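Local coordinates for hypothetical protein (Staphylococcus aureus subsp. aureus, PDB 1QYI) that is of unknown function but probably belongs to the haloacid dehalogenase (HAD) superfamily of hydrolase-like proteins, with a helical insertion, at residues Ser40-Asp43 against Trp44-Thr48; Asp218-Lys221 against Val222-Asp226. All coordinates share one frame; numbering follows the deposited sequence.

Contact 1: Ser40-Asp43 against Trp44-Thr48; sequences SHID and WETLT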
ATOM      1  N   SER A  40     -19.209  -5.801 -21.040  1.00 24.15           N
ATOM      2  CA  SER A  40     -20.037  -6.166 -19.889  1.00 24.33           C
ATOM      3  C   SER A  40     -19.127  -6.594 -18.754  1.00 25.50           C
ATOM      4  O   SER A  40     -17.931  -6.823 -18.948  1.00 27.56           O
ATOM      5  CB  SER A  40     -21.017  -7.302 -20.235  1.00 24.72           C
ATOM      6  OG  SER A  40     -20.381  -8.570 -20.325  1.00 22.48           O
ATOM      7  N   HIS A  41     -19.691  -6.704 -17.565  1.00 24.19           N
ATOM      8  CA  HIS A  41     -18.889  -7.067 -16.427  1.00 23.57           C
ATOM      9  C   HIS A  41     -19.789  -7.479 -15.280  1.00 25.01           C
ATOM     10  O   HIS A  41     -20.976  -7.131 -15.237  1.00 25.58           O
ATOM     11  CB  HIS A  41     -18.029  -5.877 -16.029  1.00 22.10           C
ATOM     12  CG  HIS A  41     -18.826  -4.683 -15.605  1.00 19.74           C
ATOM     13  ND1 HIS A  41     -19.327  -4.554 -14.326  1.00 19.64           N
ATOM     14  CD2 HIS A  41     -19.265  -3.618 -16.300  1.00 18.74           C
ATOM     15  CE1 HIS A  41     -20.050  -3.451 -14.260  1.00 18.99           C
ATOM     16  NE2 HIS A  41     -20.034  -2.862 -15.437  1.00 20.35           N
ATOM     17  N   ILE A  42     -19.221  -8.226 -14.343  1.00 23.98           N
ATOM     18  CA  ILE A  42     -19.985  -8.696 -13.203  1.00 24.98           C
ATOM     19  C   ILE A  42     -20.378  -7.521 -12.308  1.00 26.85           C
ATOM     20  O   ILE A  42     -19.737  -6.470 -12.330  1.00 27.17           O
ATOM     21  CB  ILE A  42     -19.169  -9.741 -12.413  1.00 24.34           C
ATOM     22  CG1 ILE A  42     -20.060 -10.395 -11.361  1.00 23.62           C
ATOM     23  CG2 ILE A  42     -17.931  -9.097 -11.803  1.00 23.97           C
ATOM     24  CD1 ILE A  42     -19.442 -11.592 -10.722  1.00 21.91           C
ATOM     25  N   ASP A  43     -21.452  -7.688 -11.546  1.00 28.97           N
ATOM     26  CA  ASP A  43     -21.912  -6.635 -10.651  1.00 30.93           C
ATOM     27  C   ASP A  43     -20.893  -6.475  -9.526  1.00 32.06           C
ATOM     28  O   ASP A  43     -20.611  -7.419  -8.790  1.00 33.71           O
ATOM     29  CB  ASP A  43     -23.283  -6.994 -10.082  1.00 33.06           C
ATOM     30  CG  ASP A  43     -23.924  -5.842  -9.329  1.00 35.56           C
ATOM     31  OD1 ASP A  43     -25.041  -6.022  -8.810  1.00 38.16           O
ATOM     32  OD2 ASP A  43     -23.328  -4.749  -9.261  1.00 38.98           O
ATOM     33  N   TRP A  44     -20.327  -5.281  -9.414  1.00 33.45           N
ATOM     34  CA  TRP A  44     -19.321  -4.989  -8.399  1.00 32.74           C
ATOM     35  C   TRP A  44     -19.772  -5.361  -7.003  1.00 33.23           C
ATOM     36  O   TRP A  44     -18.991  -5.871  -6.202  1.00 33.18           O
ATOM     37  CB  TRP A  44     -19.006  -3.506  -8.413  1.00 31.84           C
ATOM     38  CG  TRP A  44     -18.614  -3.000  -9.737  1.00 31.85           C
ATOM     39  CD1 TRP A  44     -19.071  -1.871 -10.344  1.00 30.90           C
ATOM     40  CD2 TRP A  44     -17.640  -3.565 -10.614  1.00 30.91           C
ATOM     41  NE1 TRP A  44     -18.428  -1.683 -11.540  1.00 31.20           N
ATOM     42  CE2 TRP A  44     -17.521  -2.701 -11.723  1.00 30.17           C
ATOM     43  CE3 TRP A  44     -16.806  -4.693 -10.550  1.00 30.96           C
ATOM     44  CZ2 TRP A  44     -16.657  -2.952 -12.788  1.00 28.51           C
ATOM     45  CZ3 TRP A  44     -15.938  -4.944 -11.611  1.00 29.17           C
ATOM     46  CH2 TRP A  44     -15.856  -4.063 -12.701  1.00 27.97           C
ATOM     47  N   GLU A  45     -21.039  -5.091  -6.714  1.00 33.48           N
ATOM     48  CA  GLU A  45     -21.588  -5.362  -5.402  1.00 34.34           C
ATOM     49  C   GLU A  45     -21.769  -6.848  -5.094  1.00 34.25           C
ATOM     50  O   GLU A  45     -22.211  -7.208  -4.005  1.00 35.50           O
ATOM     51  CB  GLU A  45     -22.914  -4.619  -5.241  1.00 35.14           C
ATOM     52  CG  GLU A  45     -23.500  -4.726  -3.850  1.00 37.87           C
ATOM     53  CD  GLU A  45     -24.800  -3.973  -3.696  1.00 39.72           C
ATOM     54  OE1 GLU A  45     -25.443  -4.131  -2.636  1.00 40.43           O
ATOM     55  OE2 GLU A  45     -25.174  -3.216  -4.623  1.00 40.13           O
ATOM     56  N   THR A  46     -21.425  -7.720  -6.037  1.00 32.65           N
ATOM     57  CA  THR A  46     -21.562  -9.149  -5.783  1.00 31.99           C
ATOM     58  C   THR A  46     -20.255  -9.924  -5.989  1.00 31.87           C
ATOM     59  O   THR A  46     -20.252 -11.154  -6.040  1.00 32.66           O
ATOM     60  CB  THR A  46     -22.694  -9.780  -6.646  1.00 33.79           C
ATOM     61  OG1 THR A  46     -22.474  -9.513  -8.040  1.00 33.62           O
ATOM     62  CG2 THR A  46     -24.043  -9.216  -6.225  1.00 32.82           C
ATOM     63  N   LEU A  47     -19.143  -9.200  -6.084  1.00 30.42           N
ATOM     64  CA  LEU A  47     -17.824  -9.814  -6.270  1.00 29.22           C
ATOM     65  C   LEU A  47     -17.475 -10.814  -5.161  1.00 29.15           C
ATOM     66  O   LEU A  47     -17.891 -10.647  -4.016  1.00 30.38           O
ATOM     67  CB  LEU A  47     -16.745  -8.732  -6.303  1.00 28.26           C
ATOM     68  CG  LEU A  47     -16.745  -7.739  -7.458  1.00 27.28           C
ATOM     69  CD1 LEU A  47     -15.894  -6.538  -7.083  1.00 27.07           C
ATOM     70  CD2 LEU A  47     -16.233  -8.407  -8.711  1.00 27.27           C
ATOM     71  N   THR A  48     -16.702 -11.844  -5.508  1.00 27.71           N
ATOM     72  CA  THR A  48     -16.267 -12.865  -4.552  1.00 27.54           C
ATOM     73  C   THR A  48     -14.743 -12.863  -4.498  1.00 29.30           C
ATOM     74  O   THR A  48     -14.086 -12.232  -5.325  1.00 29.95           O
ATOM     75  CB  THR A  48     -16.671 -14.279  -4.978  1.00 27.06           C
ATOM     76  OG1 THR A  48     -15.777 -14.740  -5.999  1.00 24.99           O
ATOM     77  CG2 THR A  48     -18.096 -14.297  -5.519  1.00 25.80           C
TER

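Contact 2: Asp218-Lys221 against Val222-Asp226; sequences DEVK and VLLND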
ATOM      1  N   ASP A 218      -7.735 -15.704  16.265  1.00 44.57           N
ATOM      2  CA  ASP A 218      -8.023 -16.389  17.519  1.00 43.71           C
ATOM      3  C   ASP A 218      -6.739 -16.927  18.163  1.00 43.30           C
ATOM      4  O   ASP A 218      -6.655 -17.040  19.388  1.00 43.76           O
ATOM      5  CB  ASP A 218      -9.019 -17.522  17.266  1.00 43.84           C
ATOM      6  CG  ASP A 218      -8.431 -18.634  16.426  1.00 44.33           C
ATOM      7  OD1 ASP A 218      -7.607 -18.339  15.534  1.00 45.73           O
ATOM      8  OD2 ASP A 218      -8.804 -19.803  16.652  1.00 44.64           O
ATOM      9  N   GLU A 219      -5.744 -17.252  17.339  1.00 42.73           N
ATOM     10  CA  GLU A 219      -4.458 -17.757  17.829  1.00 40.16           C
ATOM     11  C   GLU A 219      -3.559 -16.618  18.322  1.00 37.49           C
ATOM     12  O   GLU A 219      -2.845 -16.779  19.313  1.00 36.48           O
ATOM     13  CB  GLU A 219      -3.734 -18.529  16.722  1.00 41.88           C
ATOM     14  CG  GLU A 219      -3.590 -20.023  16.969  1.00 46.75           C
ATOM     15  CD  GLU A 219      -2.898 -20.748  15.815  1.00 50.07           C
ATOM     16  OE1 GLU A 219      -3.505 -20.851  14.724  1.00 51.53           O
ATOM     17  OE2 GLU A 219      -1.744 -21.202  15.997  1.00 50.69           O
ATOM     18  N   VAL A 220      -3.590 -15.474  17.632  1.00 34.40           N
ATOM     19  CA  VAL A 220      -2.770 -14.335  18.040  1.00 33.06           C
ATOM     20  C   VAL A 220      -3.387 -13.631  19.246  1.00 31.74           C
ATOM     21  O   VAL A 220      -2.678 -13.009  20.026  1.00 30.86           O
ATOM     22  CB  VAL A 220      -2.567 -13.287  16.893  1.00 31.30           C
ATOM     23  CG1 VAL A 220      -2.327 -13.986  15.576  1.00 30.68           C
ATOM     24  CG2 VAL A 220      -3.744 -12.348  16.817  1.00 33.09           C
ATOM     25  N   LYS A 221      -4.703 -13.737  19.406  1.00 32.11           N
ATOM     26  CA  LYS A 221      -5.363 -13.101  20.535  1.00 32.91           C
ATOM     27  C   LYS A 221      -4.916 -13.752  21.840  1.00 33.37           C
ATOM     28  O   LYS A 221      -4.984 -13.131  22.900  1.00 33.62           O
ATOM     29  CB  LYS A 221      -6.882 -13.199  20.409  1.00 34.99           C
ATOM     30  CG  LYS A 221      -7.525 -12.197  19.466  1.00 35.97           C
ATOM     31  CD  LYS A 221      -9.004 -12.524  19.294  1.00 39.35           C
ATOM     32  CE  LYS A 221      -9.722 -11.497  18.426  1.00 41.76           C
ATOM     33  NZ  LYS A 221     -11.111 -11.927  18.074  1.00 41.49           N
ATOM     34  N   VAL A 222      -4.463 -15.004  21.761  1.00 33.51           N
ATOM     35  CA  VAL A 222      -3.977 -15.728  22.940  1.00 32.22           C
ATOM     36  C   VAL A 222      -2.513 -15.379  23.183  1.00 31.49           C
ATOM     37  O   VAL A 222      -2.064 -15.286  24.323  1.00 31.84           O
ATOM     38  CB  VAL A 222      -4.086 -17.263  22.757  1.00 33.55           C
ATOM     39  CG1 VAL A 222      -3.492 -17.971  23.973  1.00 32.57           C
ATOM     40  CG2 VAL A 222      -5.539 -17.675  22.570  1.00 32.87           C
ATOM     41  N   LEU A 223      -1.773 -15.198  22.093  1.00 31.68           N
ATOM     42  CA  LEU A 223      -0.362 -14.843  22.160  1.00 29.76           C
ATOM     43  C   LEU A 223      -0.204 -13.447  22.738  1.00 28.10           C
ATOM     44  O   LEU A 223       0.633 -13.219  23.607  1.00 27.68           O
ATOM     45  CB  LEU A 223       0.266 -14.901  20.762  1.00 31.85           C
ATOM     46  CG  LEU A 223       1.572 -14.133  20.497  1.00 32.82           C
ATOM     47  CD1 LEU A 223       2.709 -14.687  21.359  1.00 32.74           C
ATOM     48  CD2 LEU A 223       1.910 -14.224  19.014  1.00 31.85           C
ATOM     49  N   LEU A 224      -1.010 -12.511  22.254  1.00 27.21           N
ATOM     50  CA  LEU A 224      -0.949 -11.133  22.742  1.00 27.05           C
ATOM     51  C   LEU A 224      -1.354 -11.071  24.207  1.00 27.28           C
ATOM     52  O   LEU A 224      -0.742 -10.362  25.004  1.00 25.87           O
ATOM     53  CB  LEU A 224      -1.869 -10.233  21.912  1.00 26.30           C
ATOM     54  CG  LEU A 224      -1.481 -10.095  20.439  1.00 25.72           C
ATOM     55  CD1 LEU A 224      -2.495  -9.222  19.721  1.00 26.75           C
ATOM     56  CD2 LEU A 224      -0.080  -9.507  20.338  1.00 23.84           C
ATOM     57  N   ASN A 225      -2.397 -11.823  24.546  1.00 28.53           N
ATOM     58  CA  ASN A 225      -2.910 -11.888  25.906  1.00 28.73           C
ATOM     59  C   ASN A 225      -1.839 -12.403  26.869  1.00 29.12           C
ATOM     60  O   ASN A 225      -1.611 -11.808  27.918  1.00 29.17           O
ATOM     61  CB  ASN A 225      -4.143 -12.798  25.941  1.00 31.85           C
ATOM     62  CG  ASN A 225      -4.925 -12.675  27.233  1.00 34.28           C
ATOM     63  OD1 ASN A 225      -5.282 -11.571  27.659  1.00 35.40           O
ATOM     64  ND2 ASN A 225      -5.209 -13.810  27.857  1.00 34.52           N
ATOM     65  N   ASP A 226      -1.180 -13.504  26.518  1.00 29.35           N
ATOM     66  CA  ASP A 226      -0.137 -14.045  27.382  1.00 29.91           C
ATOM     67  C   ASP A 226       1.037 -13.078  27.435  1.00 30.44           C
ATOM     68  O   ASP A 226       1.675 -12.934  28.473  1.00 31.02           O
ATOM     69  CB  ASP A 226       0.355 -15.407  26.884  1.00 30.48           C
ATOM     70  CG  ASP A 226      -0.762 -16.420  26.747  1.00 32.76           C
ATOM     71  OD1 ASP A 226      -1.760 -16.339  27.500  1.00 32.39           O
ATOM     72  OD2 ASP A 226      -0.625 -17.321  25.891  1.00 35.17           O
TER

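Contact 1: Ser40-Asp43 against Trp44-Thr48
In the loop that runs into helix 49-60, a tight turn of type I geometry folds Asp-43 against Thr-46, while His-41, just ahead of the turn, makes an offset stack with Trp-44 inside it. The imidazole is shifted toward the rim of the indole, over its CZ2-CE2-NE1 side, its centroid 4.5 Å from that of the six-membered ring and the planes at 13°, with His-41 ND1 3.5 Å from Trp-44 CZ2. The same ND1 gives a hydrogen bond of 2.8 Å to Ile-42 O, which helps to fix the rotation of the imidazole; Ile-42 O lies over the same face of the indole as ND1. Asp-43 O is gripped twice, by Thr-46 N (2.9 Å) and Thr-46 OG1 (2.9 Å), both arriving from one face of its carbonyl plane. The hydroxyl can join in because chi1 of 55° turns OG1 back between the backbone N and the carbonyl carbon. A weak bond from Glu-45 N to Asp-43 OD2 adds an Asx turn. Beyond, Ile-42 CG2 meets Leu-47 CD2 at 3.6 Å. The buried indole rests on Glu-28 of helix 16-31 and Phe-203, its NE1 bonded to Asp-32; Leu-47 reaches Leu-24 and Ile-55, joining helices 16-31 and 49-60, and Thr-48 N-caps the latter.

Contact 2: Asp218-Lys221 against Val222-Asp226
Val-220 and Leu-224 are joined by a short, nearly straight backbone bond in helix 217-229. Leu-224 N donates to Val-220 O at 2.8 Å with an N-H...O angle of 169°, the donor tilted 21° from the carbonyl plane. The leucine side chain closes over the same oxygen: with CG anti to its own carbonyl carbon (chi1 -64°), Leu-224 CG comes to 3.2 Å from Val-220 O, a tight approach that sets aliphatic carbon beside the acceptor. Their branches meet more loosely, Val-220 CG2 lying 4.4 Å from Leu-224 CD1.

The neighbouring rungs are slacker. Glu-219 O is shared by Val-222 N and Leu-223 N, three and four residues on, and both bonds are weak at 3.4 Å. Asn-225 N makes another weak bond to Lys-221 O, and Asn-225 CB packs against that oxygen at 3.2 Å. One turn earlier, Val-222 CG2 leans on Asp-218 O at 3.4 Å.

Around this backbone framework, the side chains fan out to different neighbours. Val-220 and Leu-223 are buried, the former against Arg-215 and Leu-254, the latter against Leu-366 and Arg-370. Arg-370 of helix 369-373 also touches Val-222 and forms a salt bridge with Asp-226 OD2, so one arginine covers successive turns and ties the two helices together. The extended Lys-221 chain lies on Tyr-257, and its NZ makes a weak hydrogen bond to Leu-252 O at the end of helix 242-252.

The i to i+4 bonds are those of an alpha-helix, and the burial of Val-220, Leu-223 and Leu-224 against exposed Asp-218, Glu-219 and Asn-225 makes it amphipathic. Here the helix leads into strand 233-237 of the parallel, Rossmann-like sheet, as expected for a HAD-type core.

Contact 1 and contact 2 are separate local features in series along the chain, their centres 36 Å apart and their nearest atoms about 22 Å apart, with no touch between them. Both fall between strand 3-6 and strand 233-237, which are neighbours in the parallel sheet. Residues 40-48 lie near the start of this long, largely helical excursion, whereas 218-226 sit on the helix that brings the chain back to the sheet. By comparison with HAD relatives the excursion probably serves as a cap. Their centres lie about 23 Å (contact 1) and about 26 Å (contact 2) from the centre of the chain.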